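Local coordinates for uncharacterized protein (Helicobacter pylori, PDB 4O5J), which is an outer-membrane adhesin, SabA, whose extracellular domain probably attaches the bacterium to sialic acid-bearing carbohydrates, at residues A143-Q146 with T147-D150; N280-F283 with A284-Y288; L343-E346 with V347-K351; I381-A384 with Y385-K389. One frame throughout, in Å; residues are numbered along the deposited sequence.

Contact 1 (A143-Q146 with T147-D150); sequences AMDQ and TTYD
D145 caps the N-terminus of helix 146-163, its carboxylate folding over the amides of T147 and T148 in an N-cap motif where strand 143-144 runs into the helix. CG of D145 lies anti to its own backbone N (chi1 169°), which places the carboxylate beside the first helical turn. OD2 takes the N-H of T148 at 3.1 Å through its anti lone pair, the one away from OD1. A second bond, from T147 N to the same oxygen, is weak and strongly bent. The side chains of D145 and T147 run alongside one another, and a water that donates to OD1 of D145 also makes a weak hydrogen bond with T147 OG1. Behind the cap the helical backbone begins with Y149 N bonding D145 O at 3.0 Å and D150 N bonding Q146 O at 2.8 Å. On the buried side M144 crosses T148 at about a right angle. Its chain is extended to SD and bends only at chi3 (-62°), with CG 4.1 Å from T148 CB. Beyond it, the Y149 ring meets that of F106, and its side chain also touches W98, while M144 SD sits at the ring's edge, 3.8 Å from Y149 CB.

Contact 2 (N280-F283 with A284-Y288); sequences NPKF and AKDIY
Four successive i to i+4 backbone bonds, beginning with A284 N to N280 O at 3.0 Å and ending with I287 N to F283 O at 2.8 Å, form the first turns of helix 281-309. N280 stands at the N-cap: its OD1 accepts from F283 N at 2.9 Å, with the donor above the plane of the side-chain amide and not on a lone pair. P281 follows at the first helical position, where its ring nitrogen has no hydrogen to offer and no acceptor is needed. K282 reaches D286, one turn later, in a salt bridge, rather long at 3.4 Å between NZ and OD2. The lysine chain bends at chi2 (98°), so that CD and CE as well as NZ pass close to OD2, and the carboxylate oxygen is met by the methylenes and the ammonium group together. F283 and I287 make the apolar pair of this turn. With CG of F283 anti to its backbone N (chi1 172°), the ring stands out from the helix, leaning toward the next turn; I287 CB lies over one of its faces, and CD1 approaches the ring atom CZ to 3.9 Å. F283 rests on V60 and L64 of helix 57-76, which I287 also meets at L64. A284 and K285 face helix 343-396 at V371 and Y372, so the start of the helix packs on both neighbours.

Contact 3 (L343-E346 with V347-K351); sequences LNQE and VQTIK
The carbonyl oxygen of Q345 is gripped twice by T349, once by the backbone N and once by the hydroxyl OG1, each at 2.9 Å. The two donors come from opposite faces of the carbonyl plane: the amide is tilted from it, the hydroxyl stands 35° out of it. This reach follows from the threonine torsion (chi1 -62°), which sets OG1 beside its own backbone N and swings it back toward the preceding turn. The Q345 side chain bends at chi2 and brings NE2 to 3.1 Å from the same hydroxyl oxygen. The backbone N atoms of V347, Q348 and I350 make the same i to i+4 bonds to O of L343, N344 and E346. Between N344 and Q348 the side-chain amides lie in planes only 27° apart, and OD1 of N344 comes within 3.8 Å of CG of Q348; ND2 of N344 has its hydrogen bond elsewhere, with Y316 OH. The buried face is carried by L343 CD1 against V347 CG2 at 3.9 Å, and these two residues pack on Y316 of helix 313-320. V347 and I350 also meet F305 of helix 281-309, while E346 lies on A89 and T92 of helix 82-101. A polar strip along one side and an apolar one along another are those of an amphipathic helix in a helical bundle, here with a threonine hydroxyl bonded to the carbonyl one turn back.

Contact 4 (I381-A384 with Y385-K389); sequences IVTA and YNDAK
D387 folds back over T383, its i-4 neighbour in the long helix 343-396, within the part that pairs with helix 29-54. From CB, 3.4 Å from T383 O, the chain turns so that CG stands anti to its carbonyl carbon and beside its backbone N (chi1 -74°), which carries the carboxylate back along the helix. CG then comes to 3.0 Å from T383 O. Both OD1 and OD2 also lie near this carbonyl oxygen; neither can bond to it, since all three oxygens are acceptors. T383 O is instead satisfied by the backbone N of D387. At the tip, OD2 meets the methyl CG2 of T383 at 3.6 Å, with the two side chains running alongside each other and pointing the same way. N386 repeats this fold over V382: its CG lies 3.1 Å from V382 O, and OD1 sits in the plane of the Y385 ring, at its edge. Helix 29-54 packs against this turn, with I381 on L47, A384 on Q43 and D387 on Y40. ND2 of N386 lies 3.9 Å from CG1 of V382.

How the contacts relate
The four contacts follow one another along the chain without touching. Contacts 3 and 4 share helix 343-396, yet their centres are about 50 Å apart, one near the middle of the molecule and the other toward the paired ends of this helix and helix 29-54. The same helix passes beside contact 2, whose centre is about 27 Å from that of contact 4, while helix 281-309, begun in contact 2, reaches contact 3 at F305 and F308. Contact 1 lies on the opposite side of the chain's centre from contacts 2 and 4, about 73 Å from the latter between centres. An ethanediol molecule, probably from crystallisation, lies about 3 Å from the side chain of Y385 in contact 4.

Contact 1 (A143-Q146 with T147-D150)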
ATOM      1  N   ALA A 143      14.417  26.964 -10.365  1.00 37.16           N
ATOM      2  CA  ALA A 143      15.021  26.519 -11.605  1.00 33.36           C
ATOM      3  C   ALA A 143      15.657  25.152 -11.449  1.00 30.04           C
ATOM      4  O   ALA A 143      16.008  24.734 -10.340  1.00 37.43           O
ATOM      5  CB  ALA A 143      16.021  27.542 -12.115  1.00 27.38           C
ATOM      6  N   MET A 144      15.813  24.437 -12.560  1.00 32.37           N
ATOM      7  CA  MET A 144      16.463  23.110 -12.518  1.00 31.31           C
ATOM      8  C   MET A 144      17.484  22.984 -13.670  1.00 32.64           C
ATOM      9  O   MET A 144      17.228  23.423 -14.791  1.00 38.87           O
ATOM     10  CB  MET A 144      15.431  22.013 -12.635  1.00 30.34           C
ATOM     11  CG  MET A 144      15.997  20.645 -12.471  1.00 28.86           C
ATOM     12  SD  MET A 144      14.759  19.380 -12.789  1.00 35.12           S
ATOM     13  CE  MET A 144      13.495  19.733 -11.480  1.00 32.68           C
ATOM     14  N   ASP A 145      18.633  22.402 -13.369  1.00 39.40           N
ATOM     15  CA  ASP A 145      19.668  22.106 -14.364  1.00 39.65           C
ATOM     16  C   ASP A 145      19.108  21.097 -15.404  1.00 38.44           C
ATOM     17  O   ASP A 145      18.408  20.111 -15.055  1.00 39.70           O
ATOM     18  CB  ASP A 145      20.899  21.538 -13.638  1.00 52.87           C
ATOM     19  CG  ASP A 145      21.873  20.992 -14.561  1.00 75.99           C
ATOM     20  OD1 ASP A 145      22.914  21.640 -14.733  1.00 99.93           O
ATOM     21  OD2 ASP A 145      21.595  19.912 -15.148  1.00104.41           O
ATOM     22  N   GLN A 146      19.402  21.359 -16.685  1.00 36.39           N
ATOM     23  CA  GLN A 146      18.913  20.500 -17.783  1.00 37.96           C
ATOM     24  C   GLN A 146      19.319  19.019 -17.616  1.00 34.40           C
ATOM     25  O   GLN A 146      18.535  18.118 -17.916  1.00 37.44           O
ATOM     26  CB  GLN A 146      19.418  21.013 -19.106  1.00 37.16           C
ATOM     27  CG  GLN A 146      18.819  20.305 -20.296  1.00 36.76           C
ATOM     28  CD  GLN A 146      19.217  20.978 -21.598  1.00 47.71           C
ATOM     29  OE1 GLN A 146      19.893  21.999 -21.599  1.00 52.41           O
ATOM     30  NE2 GLN A 146      18.788  20.406 -22.714  1.00 39.61           N
ATOM     31  N   THR A 147      20.504  18.769 -17.099  1.00 31.81           N
ATOM     32  CA  THR A 147      20.980  17.384 -16.943  1.00 39.31           C
ATOM     33  C   THR A 147      20.156  16.675 -15.868  1.00 40.30           C
ATOM     34  O   THR A 147      19.827  15.489 -16.004  1.00 40.16           O
ATOM     35  CB  THR A 147      22.421  17.346 -16.525  1.00 46.07           C
ATOM     36  OG1 THR A 147      23.160  18.049 -17.492  1.00 56.88           O
ATOM     37  CG2 THR A 147      22.934  15.931 -16.421  1.00 45.46           C
ATOM     38  N   THR A 148      19.792  17.402 -14.811  1.00 35.03           N
ATOM     39  CA  THR A 148      18.951  16.814 -13.753  1.00 31.18           C
ATOM     40  C   THR A 148      17.556  16.534 -14.299  1.00 32.55           C
ATOM     41  O   THR A 148      17.006  15.440 -14.127  1.00 35.00           O
ATOM     42  CB  THR A 148      18.853  17.745 -12.564  1.00 37.67           C
ATOM     43  OG1 THR A 148      20.162  17.953 -12.041  1.00 39.49           O
ATOM     44  CG2 THR A 148      17.974  17.152 -11.458  1.00 32.83           C
ATOM     45  N   TYR A 149      16.988  17.507 -15.026  1.00 32.63           N
ATOM     46  CA  TYR A 149      15.694  17.277 -15.648  1.00 28.69           C
ATOM     47  C   TYR A 149      15.754  16.039 -16.563  1.00 35.44           C
ATOM     48  O   TYR A 149      14.848  15.192 -16.567  1.00 31.18           O
ATOM     49  CB  TYR A 149      15.266  18.511 -16.436  1.00 28.24           C
ATOM     50  CG  TYR A 149      14.006  18.205 -17.195  1.00 30.77           C
ATOM     51  CD1 TYR A 149      12.765  18.112 -16.529  1.00 29.25           C
ATOM     52  CD2 TYR A 149      14.028  17.933 -18.573  1.00 30.78           C
ATOM     53  CE1 TYR A 149      11.594  17.753 -17.220  1.00 28.21           C
ATOM     54  CE2 TYR A 149      12.865  17.601 -19.275  1.00 31.22           C
ATOM     55  CZ  TYR A 149      11.652  17.513 -18.587  1.00 30.73           C
ATOM     56  OH  TYR A 149      10.526  17.181 -19.270  1.00 27.60           O
ATOM     57  N   ASP A 150      16.829  15.943 -17.383  1.00 35.55           N
ATOM     58  CA  ASP A 150      16.980  14.772 -18.273  1.00 32.82           C
ATOM     59  C   ASP A 150      16.889  13.464 -17.528  1.00 31.80           C
ATOM     60  O   ASP A 150      16.145  12.570 -17.948  1.00 32.41           O
ATOM     61  CB  ASP A 150      18.329  14.818 -19.038  1.00 32.20           C
ATOM     62  CG  ASP A 150      18.346  15.929 -20.108  1.00 42.77           C
ATOM     63  OD1 ASP A 150      19.468  16.350 -20.469  1.00 43.46           O
ATOM     64  OD2 ASP A 150      17.245  16.404 -20.534  1.00 38.77           O
TER
HETATM   65  O   HOH W   1      23.108  21.353 -17.890  1.00 63.06           O

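Contact 2 (N280-F283 with A284-Y288)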
ATOM      1  N   ASN A 280       1.482 -32.253  13.776  1.00 85.32           N
ATOM      2  CA  ASN A 280       2.873 -32.103  13.378  1.00 90.32           C
ATOM      3  C   ASN A 280       3.387 -30.670  13.709  1.00 76.27           C
ATOM      4  O   ASN A 280       2.829 -29.657  13.253  1.00 82.21           O
ATOM      5  CB  ASN A 280       3.039 -32.530  11.912  1.00 93.96           C
ATOM      6  CG  ASN A 280       4.335 -31.984  11.250  1.00 95.03           C
ATOM      7  OD1 ASN A 280       4.270 -31.129  10.377  1.00106.59           O
ATOM      8  ND2 ASN A 280       5.486 -32.494  11.631  1.00 88.05           N
ATOM      9  N   PRO A 281       4.431 -30.576  14.552  1.00 78.37           N
ATOM     10  CA  PRO A 281       4.931 -29.262  15.022  1.00 70.03           C
ATOM     11  C   PRO A 281       5.277 -28.351  13.868  1.00 73.82           C
ATOM     12  O   PRO A 281       5.014 -27.137  13.914  1.00 80.57           O
ATOM     13  CB  PRO A 281       6.208 -29.617  15.814  1.00 68.37           C
ATOM     14  CG  PRO A 281       5.993 -31.056  16.241  1.00 74.87           C
ATOM     15  CD  PRO A 281       5.178 -31.708  15.143  1.00 78.74           C
ATOM     16  N   LYS A 282       5.866 -28.941  12.835  1.00 72.48           N
ATOM     17  CA  LYS A 282       6.257 -28.191  11.642  1.00 72.29           C
ATOM     18  C   LYS A 282       5.036 -27.513  10.960  1.00 69.53           C
ATOM     19  O   LYS A 282       5.071 -26.316  10.665  1.00 70.29           O
ATOM     20  CB  LYS A 282       6.990 -29.124  10.648  1.00 66.36           C
ATOM     21  CG  LYS A 282       6.989 -28.612   9.237  1.00 72.94           C
ATOM     22  CD  LYS A 282       8.311 -27.903   8.950  1.00 92.72           C
ATOM     23  CE  LYS A 282       8.631 -27.985   7.459  1.00 84.09           C
ATOM     24  NZ  LYS A 282       9.570 -26.848   7.247  1.00 95.10           N
ATOM     25  N   PHE A 283       3.952 -28.266  10.722  1.00 61.18           N
ATOM     26  CA  PHE A 283       2.737 -27.710  10.118  1.00 63.22           C
ATOM     27  C   PHE A 283       2.134 -26.627  11.037  1.00 63.76           C
ATOM     28  O   PHE A 283       1.735 -25.522  10.581  1.00 63.01           O
ATOM     29  CB  PHE A 283       1.718 -28.829   9.881  1.00 60.15           C
ATOM     30  CG  PHE A 283       0.387 -28.335   9.454  1.00 68.20           C
ATOM     31  CD1 PHE A 283       0.143 -28.055   8.118  1.00 64.76           C
ATOM     32  CD2 PHE A 283      -0.614 -28.114  10.383  1.00 60.51           C
ATOM     33  CE1 PHE A 283      -1.089 -27.576   7.707  1.00 70.78           C
ATOM     34  CE2 PHE A 283      -1.832 -27.642   9.971  1.00 62.95           C
ATOM     35  CZ  PHE A 283      -2.067 -27.359   8.634  1.00 65.61           C
ATOM     36  N   ALA A 284       2.085 -26.941  12.318  1.00 58.80           N
ATOM     37  CA  ALA A 284       1.625 -25.993  13.309  1.00 54.72           C
ATOM     38  C   ALA A 284       2.326 -24.655  13.217  1.00 65.78           C
ATOM     39  O   ALA A 284       1.675 -23.608  13.218  1.00 64.92           O
ATOM     40  CB  ALA A 284       1.803 -26.539  14.666  1.00 60.06           C
ATOM     41  N   LYS A 285       3.650 -24.680  13.147  1.00 65.29           N
ATOM     42  CA  LYS A 285       4.399 -23.447  13.207  1.00 65.18           C
ATOM     43  C   LYS A 285       4.302 -22.729  11.857  1.00 66.50           C
ATOM     44  O   LYS A 285       4.241 -21.494  11.770  1.00 67.10           O
ATOM     45  CB  LYS A 285       5.846 -23.755  13.580  1.00 71.34           C
ATOM     46  CG  LYS A 285       6.673 -22.518  13.615  1.00 79.50           C
ATOM     47  CD  LYS A 285       8.151 -22.784  13.652  1.00 87.80           C
ATOM     48  CE  LYS A 285       8.819 -21.436  13.399  1.00 99.46           C
ATOM     49  NZ  LYS A 285      10.284 -21.576  13.257  1.00115.01           N
ATOM     50  N   ASP A 286       4.204 -23.514  10.799  1.00 60.23           N
ATOM     51  CA  ASP A 286       4.194 -22.938   9.441  1.00 65.90           C
ATOM     52  C   ASP A 286       2.873 -22.273   9.122  1.00 65.35           C
ATOM     53  O   ASP A 286       2.873 -21.199   8.517  1.00 62.74           O
ATOM     54  CB  ASP A 286       4.543 -23.979   8.337  1.00 61.62           C
ATOM     55  CG  ASP A 286       6.078 -24.237   8.228  1.00 85.54           C
ATOM     56  OD1 ASP A 286       6.857 -23.395   8.770  1.00 80.31           O
ATOM     57  OD2 ASP A 286       6.526 -25.283   7.607  1.00 86.49           O
ATOM     58  N   ILE A 287       1.753 -22.902   9.491  1.00 56.18           N
ATOM     59  CA  ILE A 287       0.465 -22.323   9.173  1.00 50.78           C
ATOM     60  C   ILE A 287       0.345 -21.012   9.956  1.00 54.03           C
ATOM     61  O   ILE A 287      -0.247 -20.062   9.462  1.00 56.48           O
ATOM     62  CB  ILE A 287      -0.719 -23.282   9.446  1.00 54.13           C
ATOM     63  CG1 ILE A 287      -2.010 -22.732   8.828  1.00 50.83           C
ATOM     64  CG2 ILE A 287      -0.899 -23.555  10.937  1.00 48.96           C
ATOM     65  CD1 ILE A 287      -3.176 -23.684   9.023  1.00 51.55           C
ATOM     66  N   TYR A 288       0.949 -20.956  11.147  1.00 56.47           N
ATOM     67  CA  TYR A 288       0.864 -19.747  11.951  1.00 58.55           C
ATOM     68  C   TYR A 288       1.642 -18.587  11.309  1.00 60.25           C
ATOM     69  O   TYR A 288       1.132 -17.475  11.127  1.00 55.54           O
ATOM     70  CB  TYR A 288       1.339 -20.036  13.350  1.00 52.87           C
ATOM     71  CG  TYR A 288       1.088 -18.922  14.333  1.00 58.87           C
ATOM     72  CD1 TYR A 288       0.051 -18.018  14.148  1.00 61.56           C
ATOM     73  CD2 TYR A 288       1.850 -18.811  15.486  1.00 60.13           C
ATOM     74  CE1 TYR A 288      -0.177 -16.982  15.054  1.00 55.91           C
ATOM     75  CE2 TYR A 288       1.631 -17.804  16.392  1.00 65.00           C
ATOM     76  CZ  TYR A 288       0.615 -16.890  16.172  1.00 60.74           C
ATOM     77  OH  TYR A 288       0.399 -15.920  17.101  1.00 64.38           O
TER

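Contact 3 (L343-E346 with V347-K351)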
ATOM      1  N   LEU A 343      -7.541   6.207 -11.197  1.00 48.05           N
ATOM      2  CA  LEU A 343      -6.880   6.226  -9.878  1.00 45.03           C
ATOM      3  C   LEU A 343      -7.850   5.974  -8.725  1.00 45.41           C
ATOM      4  O   LEU A 343      -7.648   5.078  -7.900  1.00 52.33           O
ATOM      5  CB  LEU A 343      -6.120   7.521  -9.664  1.00 38.44           C
ATOM      6  CG  LEU A 343      -5.460   7.599  -8.316  1.00 42.09           C
ATOM      7  CD1 LEU A 343      -4.533   6.387  -8.073  1.00 36.30           C
ATOM      8  CD2 LEU A 343      -4.719   8.927  -8.142  1.00 44.75           C
ATOM      9  N   ASN A 344      -8.914   6.745  -8.681  1.00 39.54           N
ATOM     10  CA  ASN A 344      -9.789   6.665  -7.577  1.00 50.19           C
ATOM     11  C   ASN A 344     -10.472   5.281  -7.442  1.00 53.85           C
ATOM     12  O   ASN A 344     -10.675   4.778  -6.332  1.00 56.68           O
ATOM     13  CB  ASN A 344     -10.790   7.801  -7.581  1.00 57.16           C
ATOM     14  CG  ASN A 344     -11.525   7.857  -6.255  1.00 70.15           C
ATOM     15  OD1 ASN A 344     -12.646   7.381  -6.139  1.00 79.25           O
ATOM     16  ND2 ASN A 344     -10.829   8.300  -5.209  1.00 71.95           N
ATOM     17  N   GLN A 345     -10.814   4.658  -8.553  1.00 51.30           N
ATOM     18  CA  GLN A 345     -11.397   3.338  -8.529  1.00 56.28           C
ATOM     19  C   GLN A 345     -10.365   2.339  -7.944  1.00 50.41           C
ATOM     20  O   GLN A 345     -10.695   1.473  -7.122  1.00 53.14           O
ATOM     21  CB  GLN A 345     -11.812   2.922  -9.943  1.00 52.70           C
ATOM     22  CG  GLN A 345     -12.082   1.448 -10.071  1.00 71.72           C
ATOM     23  CD  GLN A 345     -13.355   1.043  -9.292  1.00 97.47           C
ATOM     24  OE1 GLN A 345     -14.464   1.357  -9.715  1.00108.94           O
ATOM     25  NE2 GLN A 345     -13.196   0.361  -8.145  1.00 90.41           N
ATOM     26  N   GLU A 346      -9.107   2.481  -8.337  1.00 48.35           N
ATOM     27  CA  GLU A 346      -8.067   1.572  -7.837  1.00 45.69           C
ATOM     28  C   GLU A 346      -7.855   1.747  -6.330  1.00 45.14           C
ATOM     29  O   GLU A 346      -7.668   0.765  -5.588  1.00 54.31           O
ATOM     30  CB  GLU A 346      -6.775   1.847  -8.566  1.00 43.00           C
ATOM     31  CG  GLU A 346      -6.861   1.448 -10.011  1.00 47.01           C
ATOM     32  CD  GLU A 346      -5.675   1.968 -10.832  1.00 48.77           C
ATOM     33  OE1 GLU A 346      -4.867   2.772 -10.323  1.00 54.02           O
ATOM     34  OE2 GLU A 346      -5.551   1.595 -12.007  1.00 60.94           O
ATOM     35  N   VAL A 347      -7.868   2.992  -5.871  1.00 39.69           N
ATOM     36  CA  VAL A 347      -7.727   3.291  -4.458  1.00 42.51           C
ATOM     37  C   VAL A 347      -8.902   2.691  -3.667  1.00 47.19           C
ATOM     38  O   VAL A 347      -8.709   2.063  -2.609  1.00 49.51           O
ATOM     39  CB  VAL A 347      -7.633   4.814  -4.208  1.00 42.76           C
ATOM     40  CG1 VAL A 347      -7.737   5.128  -2.705  1.00 40.99           C
ATOM     41  CG2 VAL A 347      -6.341   5.339  -4.815  1.00 41.42           C
ATOM     42  N   GLN A 348     -10.114   2.850  -4.192  1.00 49.53           N
ATOM     43  CA  GLN A 348     -11.296   2.307  -3.500  1.00 53.88           C
ATOM     44  C   GLN A 348     -11.203   0.792  -3.452  1.00 51.65           C
ATOM     45  O   GLN A 348     -11.595   0.159  -2.484  1.00 54.01           O
ATOM     46  CB  GLN A 348     -12.569   2.715  -4.198  1.00 59.85           C
ATOM     47  CG  GLN A 348     -12.844   4.227  -4.083  1.00 77.87           C
ATOM     48  CD  GLN A 348     -12.780   4.761  -2.638  1.00 91.08           C
ATOM     49  OE1 GLN A 348     -13.482   4.256  -1.744  1.00 93.11           O
ATOM     50  NE2 GLN A 348     -11.951   5.795  -2.415  1.00 80.04           N
ATOM     51  N   THR A 349     -10.666   0.200  -4.511  1.00 47.56           N
ATOM     52  CA  THR A 349     -10.472  -1.259  -4.510  1.00 45.19           C
ATOM     53  C   THR A 349      -9.541  -1.714  -3.374  1.00 51.56           C
ATOM     54  O   THR A 349      -9.772  -2.784  -2.782  1.00 56.17           O
ATOM     55  CB  THR A 349      -9.964  -1.738  -5.863  1.00 48.22           C
ATOM     56  OG1 THR A 349     -10.960  -1.436  -6.856  1.00 55.45           O
ATOM     57  CG2 THR A 349      -9.632  -3.220  -5.879  1.00 41.55           C
ATOM     58  N   ILE A 350      -8.485  -0.950  -3.085  1.00 48.10           N
ATOM     59  CA  ILE A 350      -7.627  -1.265  -1.954  1.00 41.37           C
ATOM     60  C   ILE A 350      -8.476  -1.262  -0.681  1.00 41.95           C
ATOM     61  O   ILE A 350      -8.383  -2.165   0.133  1.00 49.25           O
ATOM     62  CB  ILE A 350      -6.533  -0.234  -1.744  1.00 39.69           C
ATOM     63  CG1 ILE A 350      -5.713  -0.060  -3.007  1.00 39.22           C
ATOM     64  CG2 ILE A 350      -5.631  -0.714  -0.629  1.00 36.39           C
ATOM     65  CD1 ILE A 350      -4.592   0.955  -2.818  1.00 43.13           C
ATOM     66  N   LYS A 351      -9.277  -0.226  -0.516  1.00 40.58           N
ATOM     67  CA  LYS A 351     -10.147  -0.126   0.684  1.00 45.33           C
ATOM     68  C   LYS A 351     -11.108  -1.323   0.780  1.00 50.64           C
ATOM     69  O   LYS A 351     -11.255  -1.930   1.847  1.00 55.48           O
ATOM     70  CB  LYS A 351     -10.953   1.171   0.638  1.00 48.57           C
ATOM     71  CG  LYS A 351     -11.972   1.327   1.777  1.00 47.59           C
ATOM     72  CD  LYS A 351     -12.829   2.576   1.588  1.00 53.21           C
ATOM     73  CE  LYS A 351     -13.926   2.606   2.647  1.00 66.26           C
ATOM     74  NZ  LYS A 351     -14.757   3.762   2.324  1.00 79.28           N
TER

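Contact 4 (I381-A384 with Y385-K389)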
ATOM      1  N   ILE A 381      -5.120 -24.481  30.504  1.00 66.23           N
ATOM      2  CA  ILE A 381      -6.478 -24.683  30.892  1.00 59.67           C
ATOM      3  C   ILE A 381      -6.551 -25.491  32.189  1.00 67.70           C
ATOM      4  O   ILE A 381      -7.442 -25.230  33.025  1.00 70.43           O
ATOM      5  CB  ILE A 381      -7.303 -25.368  29.791  1.00 53.69           C
ATOM      6  CG1 ILE A 381      -8.811 -25.169  30.077  1.00 53.74           C
ATOM      7  CG2 ILE A 381      -6.955 -26.875  29.700  1.00 50.52           C
ATOM      8  CD1 ILE A 381      -9.712 -25.350  28.873  1.00 55.60           C
ATOM      9  N   VAL A 382      -5.650 -26.452  32.389  1.00 64.11           N
ATOM     10  CA  VAL A 382      -5.655 -27.198  33.658  1.00 65.34           C
ATOM     11  C   VAL A 382      -5.382 -26.240  34.839  1.00 77.39           C
ATOM     12  O   VAL A 382      -6.029 -26.336  35.900  1.00 74.03           O
ATOM     13  CB  VAL A 382      -4.633 -28.342  33.657  1.00 61.36           C
ATOM     14  CG1 VAL A 382      -4.444 -28.960  35.059  1.00 54.00           C
ATOM     15  CG2 VAL A 382      -5.070 -29.407  32.665  1.00 62.24           C
ATOM     16  N   THR A 383      -4.442 -25.312  34.670  1.00 68.16           N
ATOM     17  CA  THR A 383      -4.159 -24.328  35.719  1.00 69.04           C
ATOM     18  C   THR A 383      -5.320 -23.367  35.982  1.00 69.32           C
ATOM     19  O   THR A 383      -5.637 -23.037  37.118  1.00 71.97           O
ATOM     20  CB  THR A 383      -2.949 -23.514  35.340  1.00 63.80           C
ATOM     21  OG1 THR A 383      -1.854 -24.382  35.438  1.00 76.87           O
ATOM     22  CG2 THR A 383      -2.709 -22.390  36.250  1.00 68.83           C
ATOM     23  N   ALA A 384      -5.962 -22.927  34.920  1.00 63.14           N
ATOM     24  CA  ALA A 384      -7.008 -21.943  35.032  1.00 57.00           C
ATOM     25  C   ALA A 384      -8.256 -22.604  35.639  1.00 60.90           C
ATOM     26  O   ALA A 384      -8.964 -22.001  36.440  1.00 60.15           O
ATOM     27  CB  ALA A 384      -7.306 -21.336  33.668  1.00 54.67           C
ATOM     28  N   TYR A 385      -8.502 -23.861  35.279  1.00 58.22           N
ATOM     29  CA  TYR A 385      -9.631 -24.616  35.807  1.00 60.30           C
ATOM     30  C   TYR A 385      -9.428 -24.826  37.286  1.00 58.73           C
ATOM     31  O   TYR A 385     -10.341 -24.604  38.055  1.00 57.78           O
ATOM     32  CB  TYR A 385      -9.753 -25.970  35.101  1.00 61.13           C
ATOM     33  CG  TYR A 385     -11.002 -26.711  35.454  1.00 68.62           C
ATOM     34  CD1 TYR A 385     -12.234 -26.387  34.840  1.00 70.16           C
ATOM     35  CD2 TYR A 385     -10.967 -27.764  36.414  1.00 67.86           C
ATOM     36  CE1 TYR A 385     -13.406 -27.111  35.160  1.00 71.71           C
ATOM     37  CE2 TYR A 385     -12.112 -28.476  36.760  1.00 74.67           C
ATOM     38  CZ  TYR A 385     -13.339 -28.146  36.140  1.00 78.44           C
ATOM     39  OH  TYR A 385     -14.488 -28.888  36.446  1.00 69.60           O
ATOM     40  N   ASN A 386      -8.228 -25.264  37.682  1.00 61.24           N
ATOM     41  CA  ASN A 386      -7.939 -25.428  39.098  1.00 56.04           C
ATOM     42  C   ASN A 386      -8.083 -24.119  39.908  1.00 66.47           C
ATOM     43  O   ASN A 386      -8.614 -24.128  41.028  1.00 67.66           O
ATOM     44  CB  ASN A 386      -6.559 -26.038  39.315  1.00 56.56           C
ATOM     45  CG  ASN A 386      -6.489 -27.459  38.768  1.00 83.76           C
ATOM     46  OD1 ASN A 386      -7.495 -28.044  38.325  1.00 95.08           O
ATOM     47  ND2 ASN A 386      -5.290 -28.004  38.750  1.00 97.98           N
ATOM     48  N   ASP A 387      -7.607 -23.011  39.342  1.00 60.99           N
ATOM     49  CA  ASP A 387      -7.706 -21.727  39.988  1.00 58.89           C
ATOM     50  C   ASP A 387      -9.165 -21.417  40.260  1.00 61.14           C
ATOM     51  O   ASP A 387      -9.541 -21.105  41.387  1.00 67.99           O
ATOM     52  CB  ASP A 387      -7.099 -20.664  39.097  1.00 67.01           C
ATOM     53  CG  ASP A 387      -5.588 -20.733  39.078  1.00 74.25           C
ATOM     54  OD1 ASP A 387      -5.045 -21.327  40.030  1.00 79.10           O
ATOM     55  OD2 ASP A 387      -4.936 -20.215  38.123  1.00 82.59           O
ATOM     56  N   ALA A 388      -9.995 -21.563  39.240  1.00 52.08           N
ATOM     57  CA  ALA A 388     -11.422 -21.330  39.399  1.00 55.57           C
ATOM     58  C   ALA A 388     -12.043 -22.254  40.460  1.00 61.94           C
ATOM     59  O   ALA A 388     -12.740 -21.792  41.340  1.00 64.04           O
ATOM     60  CB  ALA A 388     -12.130 -21.502  38.070  1.00 46.87           C
ATOM     61  N   LYS A 389     -11.789 -23.561  40.383  1.00 56.25           N
ATOM     62  CA  LYS A 389     -12.336 -24.531  41.340  1.00 55.53           C
ATOM     63  C   LYS A 389     -11.962 -24.124  42.766  1.00 63.11           C
ATOM     64  O   LYS A 389     -12.810 -24.144  43.677  1.00 63.55           O
ATOM     65  CB  LYS A 389     -11.793 -25.921  41.033  1.00 57.29           C
ATOM     66  CG  LYS A 389     -12.316 -26.994  41.912  1.00 58.00           C
ATOM     67  CD  LYS A 389     -11.791 -28.384  41.554  1.00 74.63           C
ATOM     68  CE  LYS A 389     -12.215 -29.279  42.697  1.00 85.24           C
ATOM     69  NZ  LYS A 389     -11.778 -30.675  42.549  1.00 93.96           N
TER